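Thioesterase superfamily protein (Sulfolobus solfataricus, PDB 2GF6) is a putative hot-dog-fold thioesterase that binds coenzyme A and probably hydrolyses acyl-CoA thioesters. Local coordinates at the interface of chains A and B and the interface of chains C and A. Residues are numbered along the deposited sequence; one frame, centred on the assembly and turned at random. Chains: chain A/B/C, Conserved hypothetical protein.

Contact 1: the interface of chains A and B. Residues chain A 15, 18-22; chain B 15, 18-22.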
ATOM      1  N   ILE A  15       4.707  -4.295 -10.224  1.00 26.93           N
ATOM      2  CA  ILE A  15       4.962  -5.335  -9.207  1.00 27.02           C
ATOM      3  C   ILE A  15       4.134  -5.048  -7.962  1.00 26.79           C
ATOM      4  O   ILE A  15       3.565  -5.942  -7.345  1.00 26.49           O
ATOM      5  CB  ILE A  15       6.493  -5.481  -8.900  1.00 26.81           C
ATOM      6  CG1 ILE A  15       6.762  -6.639  -7.934  1.00 27.97           C
ATOM      7  CG2 ILE A  15       7.093  -4.213  -8.382  1.00 26.45           C
ATOM      8  CD1 ILE A  15       6.417  -7.993  -8.495  1.00 26.73           C
ATOM      9  N   THR A  18       0.451  -6.078  -7.460  1.00 28.47           N
ATOM     10  CA  THR A  18       0.193  -7.494  -7.276  1.00 28.28           C
ATOM     11  C   THR A  18       0.479  -7.987  -5.862  1.00 28.49           C
ATOM     12  O   THR A  18       1.292  -7.417  -5.142  1.00 29.19           O
ATOM     13  CB  THR A  18       1.021  -8.342  -8.254  1.00 27.93           C
ATOM     14  OG1 THR A  18       2.437  -8.253  -7.947  1.00 28.07           O
ATOM     15  CG2 THR A  18       0.741  -7.880  -9.669  1.00 27.75           C
ATOM     16  N   ASP A  19      -0.200  -9.063  -5.491  1.00 29.08           N
ATOM     17  CA  ASP A  19       0.117  -9.795  -4.299  1.00 29.16           C
ATOM     18  C   ASP A  19       0.507 -11.176  -4.749  1.00 28.72           C
ATOM     19  O   ASP A  19       0.690 -11.406  -5.951  1.00 29.00           O
ATOM     20  CB  ASP A  19      -1.040  -9.781  -3.263  1.00 28.55           C
ATOM     21  CG  ASP A  19      -2.301 -10.451  -3.751  1.00 30.96           C
ATOM     22  OD1 ASP A  19      -2.233 -11.329  -4.670  1.00 29.24           O
ATOM     23  OD2 ASP A  19      -3.368 -10.096  -3.186  1.00 31.44           O
ATOM     24  N   ALA A  20       0.656 -12.097  -3.800  1.00 30.01           N
ATOM     25  CA  ALA A  20       1.231 -13.454  -4.079  1.00 29.91           C
ATOM     26  C   ALA A  20       0.327 -14.382  -4.843  1.00 30.22           C
ATOM     27  O   ALA A  20       0.766 -15.461  -5.322  1.00 27.91           O
ATOM     28  CB  ALA A  20       1.637 -14.113  -2.812  1.00 30.92           C
ATOM     29  N   GLN A  21      -0.918 -13.968  -5.023  1.00 29.95           N
ATOM     30  CA  GLN A  21      -1.789 -14.661  -5.972  1.00 31.54           C
ATOM     31  C   GLN A  21      -1.522 -14.231  -7.445  1.00 31.56           C
ATOM     32  O   GLN A  21      -2.175 -14.695  -8.376  1.00 32.94           O
ATOM     33  CB  GLN A  21      -3.258 -14.474  -5.566  1.00 31.54           C
ATOM     34  CG  GLN A  21      -3.641 -15.126  -4.229  1.00 31.62           C
ATOM     35  CD  GLN A  21      -5.132 -15.051  -3.949  1.00 31.69           C
ATOM     36  OE1 GLN A  21      -5.756 -14.026  -4.202  1.00 30.42           O
ATOM     37  NE2 GLN A  21      -5.708 -16.139  -3.420  1.00 31.36           N
ATOM     38  N   GLY A  22      -0.555 -13.346  -7.656  1.00 32.40           N
ATOM     39  CA  GLY A  22      -0.046 -13.107  -9.000  1.00 32.33           C
ATOM     40  C   GLY A  22      -1.032 -12.363  -9.872  1.00 32.08           C
ATOM     41  O   GLY A  22      -0.901 -12.344 -11.081  1.00 32.21           O
TER
ATOM     42  N   ILE B  15      -1.540 -11.523   3.161  1.00 26.93           N
ATOM     43  CA  ILE B  15      -1.590 -11.511   1.685  1.00 27.02           C
ATOM     44  C   ILE B  15      -1.088 -10.170   1.167  1.00 26.79           C
ATOM     45  O   ILE B  15      -0.355 -10.090   0.187  1.00 26.49           O
ATOM     46  CB  ILE B  15      -3.019 -11.874   1.151  1.00 26.81           C
ATOM     47  CG1 ILE B  15      -3.036 -11.975  -0.378  1.00 27.97           C
ATOM     48  CG2 ILE B  15      -4.064 -10.916   1.627  1.00 26.45           C
ATOM     49  CD1 ILE B  15      -2.195 -13.098  -0.922  1.00 26.73           C
ATOM     50  N   THR B  18       2.618  -9.250   0.616  1.00 28.47           N
ATOM     51  CA  THR B  18       3.290  -9.903  -0.492  1.00 28.28           C
ATOM     52  C   THR B  18       2.978  -9.279  -1.847  1.00 28.49           C
ATOM     53  O   THR B  18       1.929  -8.673  -2.042  1.00 29.19           O
ATOM     54  CB  THR B  18       2.930 -11.396  -0.560  1.00 27.93           C
ATOM     55  OG1 THR B  18       1.533 -11.577  -0.908  1.00 28.07           O
ATOM     56  CG2 THR B  18       3.247 -12.041   0.773  1.00 27.75           C
ATOM     57  N   ASP B  19       3.907  -9.453  -2.777  1.00 29.08           N
ATOM     58  CA  ASP B  19       3.675  -9.146  -4.158  1.00 29.16           C
ATOM     59  C   ASP B  19       3.822 -10.443  -4.904  1.00 28.72           C
ATOM     60  O   ASP B  19       3.898 -11.509  -4.281  1.00 29.00           O
ATOM     61  CB  ASP B  19       4.604  -8.017  -4.685  1.00 28.55           C
ATOM     62  CG  ASP B  19       6.070  -8.372  -4.654  1.00 30.96           C
ATOM     63  OD1 ASP B  19       6.423  -9.595  -4.673  1.00 29.24           O
ATOM     64  OD2 ASP B  19       6.871  -7.402  -4.627  1.00 31.44           O
ATOM     65  N   ALA B  20       3.842 -10.372  -6.233  1.00 30.01           N
ATOM     66  CA  ALA B  20       3.783 -11.592  -7.105  1.00 29.91           C
ATOM     67  C   ALA B  20       5.039 -12.420  -7.125  1.00 30.22           C
ATOM     68  O   ALA B  20       5.046 -13.569  -7.640  1.00 27.91           O
ATOM     69  CB  ALA B  20       3.434 -11.214  -8.498  1.00 30.92           C
ATOM     70  N   GLN B  21       6.096 -11.893  -6.524  1.00 29.95           N
ATOM     71  CA  GLN B  21       7.272 -12.721  -6.255  1.00 31.54           C
ATOM     72  C   GLN B  21       7.095 -13.605  -4.984  1.00 31.56           C
ATOM     73  O   GLN B  21       7.990 -14.349  -4.593  1.00 32.94           O
ATOM     74  CB  GLN B  21       8.526 -11.839  -6.183  1.00 31.54           C
ATOM     75  CG  GLN B  21       8.902 -11.152  -7.505  1.00 31.62           C
ATOM     76  CD  GLN B  21      10.232 -10.422  -7.425  1.00 31.69           C
ATOM     77  OE1 GLN B  21      10.521  -9.774  -6.425  1.00 30.42           O
ATOM     78  NE2 GLN B  21      11.046 -10.523  -8.485  1.00 31.36           N
ATOM     79  N   GLY B  22       5.935 -13.526  -4.343  1.00 32.40           N
ATOM     80  CA  GLY B  22       5.575 -14.512  -3.332  1.00 32.33           C
ATOM     81  C   GLY B  22       6.383 -14.365  -2.063  1.00 32.08           C
ATOM     82  O   GLY B  22       6.429 -15.268  -1.248  1.00 32.21           O
TER

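Contact 2: the interface of chains C and A. Residues chain C 51, 57-59, 119; chain A 20-21, 23, 72.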
ATOM      1  N   ILE C  51      -4.765 -18.335   0.368  1.00 32.47           N
ATOM      2  CA  ILE C  51      -4.131 -19.434  -0.315  1.00 32.02           C
ATOM      3  C   ILE C  51      -4.155 -20.624   0.637  1.00 32.27           C
ATOM      4  O   ILE C  51      -3.416 -20.668   1.628  1.00 32.22           O
ATOM      5  CB  ILE C  51      -2.685 -19.075  -0.737  1.00 31.98           C
ATOM      6  CG1 ILE C  51      -2.724 -17.932  -1.772  1.00 31.63           C
ATOM      7  CG2 ILE C  51      -1.970 -20.282  -1.231  1.00 31.67           C
ATOM      8  CD1 ILE C  51      -1.349 -17.464  -2.246  1.00 31.77           C
ATOM      9  N   TRP C  57      -7.388 -21.846  -3.869  1.00 28.30           N
ATOM     10  CA  TRP C  57      -7.304 -20.435  -3.470  1.00 28.90           C
ATOM     11  C   TRP C  57      -8.690 -19.804  -3.327  1.00 29.80           C
ATOM     12  O   TRP C  57      -9.630 -20.281  -3.943  1.00 29.89           O
ATOM     13  CB  TRP C  57      -6.584 -19.665  -4.560  1.00 28.63           C
ATOM     14  CG  TRP C  57      -5.092 -19.889  -4.663  1.00 28.56           C
ATOM     15  CD1 TRP C  57      -4.326 -20.859  -4.044  1.00 27.54           C
ATOM     16  CD2 TRP C  57      -4.208 -19.161  -5.507  1.00 27.95           C
ATOM     17  NE1 TRP C  57      -3.019 -20.734  -4.432  1.00 28.62           N
ATOM     18  CE2 TRP C  57      -2.920 -19.693  -5.329  1.00 28.51           C
ATOM     19  CE3 TRP C  57      -4.381 -18.084  -6.388  1.00 29.03           C
ATOM     20  CZ2 TRP C  57      -1.807 -19.190  -6.012  1.00 29.00           C
ATOM     21  CZ3 TRP C  57      -3.290 -17.596  -7.051  1.00 28.50           C
ATOM     22  CH2 TRP C  57      -2.016 -18.157  -6.871  1.00 28.44           C
ATOM     23  N   PHE C  58      -8.789 -18.716  -2.551  1.00 31.16           N
ATOM     24  CA  PHE C  58      -9.958 -17.841  -2.540  1.00 31.90           C
ATOM     25  C   PHE C  58      -9.600 -16.530  -3.265  1.00 31.64           C
ATOM     26  O   PHE C  58      -8.564 -15.906  -2.985  1.00 31.40           O
ATOM     27  CB  PHE C  58     -10.412 -17.548  -1.099  1.00 33.36           C
ATOM     28  CG  PHE C  58     -11.059 -18.728  -0.424  1.00 35.30           C
ATOM     29  CD1 PHE C  58     -12.388 -19.033  -0.671  1.00 36.35           C
ATOM     30  CD2 PHE C  58     -10.335 -19.548   0.433  1.00 37.02           C
ATOM     31  CE1 PHE C  58     -12.982 -20.143  -0.072  1.00 37.84           C
ATOM     32  CE2 PHE C  58     -10.927 -20.678   1.047  1.00 39.18           C
ATOM     33  CZ  PHE C  58     -12.239 -20.980   0.788  1.00 36.84           C
ATOM     34  N   VAL C  59     -10.442 -16.132  -4.208  1.00 31.71           N
ATOM     35  CA  VAL C  59     -10.258 -14.872  -4.919  1.00 31.91           C
ATOM     36  C   VAL C  59     -11.530 -14.059  -4.862  1.00 32.20           C
ATOM     37  O   VAL C  59     -12.612 -14.622  -5.004  1.00 33.00           O
ATOM     38  CB  VAL C  59      -9.784 -15.068  -6.412  1.00 31.89           C
ATOM     39  CG1 VAL C  59      -8.523 -15.945  -6.472  1.00 31.48           C
ATOM     40  CG2 VAL C  59     -10.873 -15.621  -7.312  1.00 32.34           C
ATOM     41  N   TRP C 119      -7.205 -21.897 -13.240  1.00 29.27           N
ATOM     42  CA  TRP C 119      -7.943 -20.667 -13.017  1.00 29.15           C
ATOM     43  C   TRP C 119      -9.481 -20.743 -13.298  1.00 30.21           C
ATOM     44  O   TRP C 119     -10.063 -19.854 -13.911  1.00 30.67           O
ATOM     45  CB  TRP C 119      -7.274 -19.498 -13.768  1.00 29.17           C
ATOM     46  CG  TRP C 119      -7.566 -18.202 -13.073  1.00 26.77           C
ATOM     47  CD1 TRP C 119      -8.577 -17.370 -13.354  1.00 28.51           C
ATOM     48  CD2 TRP C 119      -6.886 -17.646 -11.926  1.00 28.48           C
ATOM     49  NE1 TRP C 119      -8.579 -16.304 -12.476  1.00 26.84           N
ATOM     50  CE2 TRP C 119      -7.558 -16.461 -11.584  1.00 27.82           C
ATOM     51  CE3 TRP C 119      -5.775 -18.036 -11.161  1.00 28.42           C
ATOM     52  CZ2 TRP C 119      -7.151 -15.651 -10.531  1.00 28.81           C
ATOM     53  CZ3 TRP C 119      -5.373 -17.219 -10.103  1.00 27.97           C
ATOM     54  CH2 TRP C 119      -6.056 -16.053  -9.802  1.00 28.10           C
TER
ATOM     55  N   ALA A  20       0.656 -12.097  -3.800  1.00 30.01           N
ATOM     56  CA  ALA A  20       1.231 -13.454  -4.079  1.00 29.91           C
ATOM     57  C   ALA A  20       0.327 -14.382  -4.843  1.00 30.22           C
ATOM     58  O   ALA A  20       0.766 -15.461  -5.322  1.00 27.91           O
ATOM     59  CB  ALA A  20       1.637 -14.113  -2.812  1.00 30.92           C
ATOM     60  N   GLN A  21      -0.918 -13.968  -5.023  1.00 29.95           N
ATOM     61  CA  GLN A  21      -1.789 -14.661  -5.972  1.00 31.54           C
ATOM     62  C   GLN A  21      -1.522 -14.231  -7.445  1.00 31.56           C
ATOM     63  O   GLN A  21      -2.175 -14.695  -8.376  1.00 32.94           O
ATOM     64  CB  GLN A  21      -3.258 -14.474  -5.566  1.00 31.54           C
ATOM     65  CG  GLN A  21      -3.641 -15.126  -4.229  1.00 31.62           C
ATOM     66  CD  GLN A  21      -5.132 -15.051  -3.949  1.00 31.69           C
ATOM     67  OE1 GLN A  21      -5.756 -14.026  -4.202  1.00 30.42           O
ATOM     68  NE2 GLN A  21      -5.708 -16.139  -3.420  1.00 31.36           N
ATOM     69  N   ILE A  23      -2.009 -11.731  -9.241  1.00 31.90           N
ATOM     70  CA  ILE A  23      -2.959 -10.915  -9.934  1.00 32.12           C
ATOM     71  C   ILE A  23      -2.996  -9.592  -9.206  1.00 32.08           C
ATOM     72  O   ILE A  23      -2.533  -9.488  -8.056  1.00 31.95           O
ATOM     73  CB  ILE A  23      -4.375 -11.562  -9.921  1.00 32.75           C
ATOM     74  CG1 ILE A  23      -4.931 -11.657  -8.490  1.00 32.79           C
ATOM     75  CG2 ILE A  23      -4.328 -12.939 -10.557  1.00 32.21           C
ATOM     76  CD1 ILE A  23      -6.290 -12.274  -8.412  1.00 33.42           C
ATOM     77  N   LYS A  72      -2.979  -9.393 -14.699  1.00 32.54           N
ATOM     78  CA  LYS A  72      -1.676  -9.906 -14.266  1.00 33.37           C
ATOM     79  C   LYS A  72      -0.582  -8.823 -14.420  1.00 32.83           C
ATOM     80  O   LYS A  72      -0.778  -7.802 -15.070  1.00 33.39           O
ATOM     81  CB  LYS A  72      -1.317 -11.191 -15.076  1.00 33.40           C
ATOM     82  CG  LYS A  72      -1.988 -12.478 -14.544  1.00 34.73           C
ATOM     83  CD  LYS A  72      -1.457 -13.844 -15.146  1.00 36.14           C
ATOM     84  CE  LYS A  72      -1.453 -15.060 -14.096  1.00 38.14           C
ATOM     85  NZ  LYS A  72      -2.649 -15.248 -13.064  1.00 38.52           N
TER

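Contact 1: the interface of chains A and B
Two copies of the 18-22 loop cross at a two-fold axis, each backbone running extended through A:Thr18 and A:Asp19 (B:Thr18 and B:Asp19), turning at residues 20 and 21 and taking positive phi at A:Gly22 and B:Gly22. The loop lies between the 3-10 helix 15-17 and the long helix 26-44 and carries the D-x-D-x-x-G motif of the 4-hydroxybenzoyl-CoA thioesterase family; A:Asp19, its second aspartate, is the likely catalytic carboxylate of this putative enzyme. At the axis the backbones touch, A:Asp19 CA lying 3.6 Å from B:Asp19 CA. A:Thr18 turns its hydroxyl into the crowded position between backbone N and carbonyl carbon. From there A:Thr18 OG1 donates to A:Ile15 O at 2.6 Å, in the carbonyl plane and on a lone pair, which fixes the hydroxyl rotation from within its own chain. The same oxygen, A:Thr18 OG1, accepts B:Ala20 N at 3.1 Å, a weak bond bent to 133° at the hydrogen; with its twin, a pair of weak bonds crosses the axis. A:Asp19 also takes the crowded rotamer (chi1 63°), and A:Asp19 OD1 receives A:Gln21 N at 3.0 Å from above the carboxylate plane, bracing the turn. The other oxygen, A:Asp19 OD2, approaches B:Ile15 CG1 at 3.4 Å, the side chains crossing obliquely, and B:Asp19 meets A:Ile15 likewise. B:Ile15 offers that branch because CG1 is anti to the backbone N (chi1 -175°), and B:Ile15 CD1 reaches 3.9 Å from A:Asp19 CG. B:Ile15 CD1 also touches A:Gln21 CG at 4.1 Å, at about a right angle. The apolar neighbour might raise the carboxylate's proton affinity, whereas the N-H donated to OD1 would tend to lower it. B:Gly22 CA packs against the A:Ala20 methyl, CB, at 4.0 Å.

Contact 2: the interface of chains C and A
A:Gln21 NE2, the side-chain amide nitrogen, is gripped across the interface by a hydrogen bond to the main-chain carbonyl C:Phe58 O at 2.9 Å, nearly straight (172° at H). The acceptor sits in the glutamine's amide plane, but the donor meets the carbonyl oxygen from above the carbonyl plane. Carbon surrounds the nitrogen too, with C:Trp57 CE3 3.8 Å from A:Gln21 NE2. C:Phe58 belongs to strand 56-67 of the hot-dog fold, and the glutamine probes this strand and strand 51-53 of another subunit. Its chain starts with CG anti to the carbonyl carbon and runs extended, carrying the amide past the C:Trp57 indole. The two side chains come tip to tip with ring and amide planes 20° apart: A:Gln21 CG rides 3.6 Å above the indole plane of C:Trp57, toward the rim, and A:Gln21 CB lies 3.5 Å from C:Trp57 CZ3. C:Ile51 CG1 rests on that same face, also toward the rim, so isoleucine and glutamine sit side by side on it; C:Ile51 CD1 meets A:Gln21 CG at 3.8 Å as the two chains slide past each other in opposite directions. A separate indole, C:Trp119, a coenzyme A-binding residue, swings its CG anti to the backbone N (chi1 -153°). The six-membered end of that ring is crossed obliquely by the gamma-methyl branch of A:Ile23, with C:Trp119 CH2 3.6 Å from A:Ile23 CG2. Over the ring face A:Lys72 NZ stands 4.7 Å from the centroid of the C:Trp119 six-membered ring, a cation-pi contact that could steady the indole's orientation.

Contact 1 and contact 2 have C-alpha centres about 9 Å apart and share A:Ala20 and A:Gln21, so one loop of chain A faces two partners. A:Gln21 serves both: its backbone nitrogen braces the turn at contact 1, its CG methylene touches chain B as well as chain C, and its amide reaches into chain C at contact 2. The loop that joins A and B therefore also helps to join A and C, consistent with the four-copy deposited assembly, although that tetramer need not be the biological form. Coenzyme A-binding C:Trp119 in contact 2 suggests a link between assembly and ligand site.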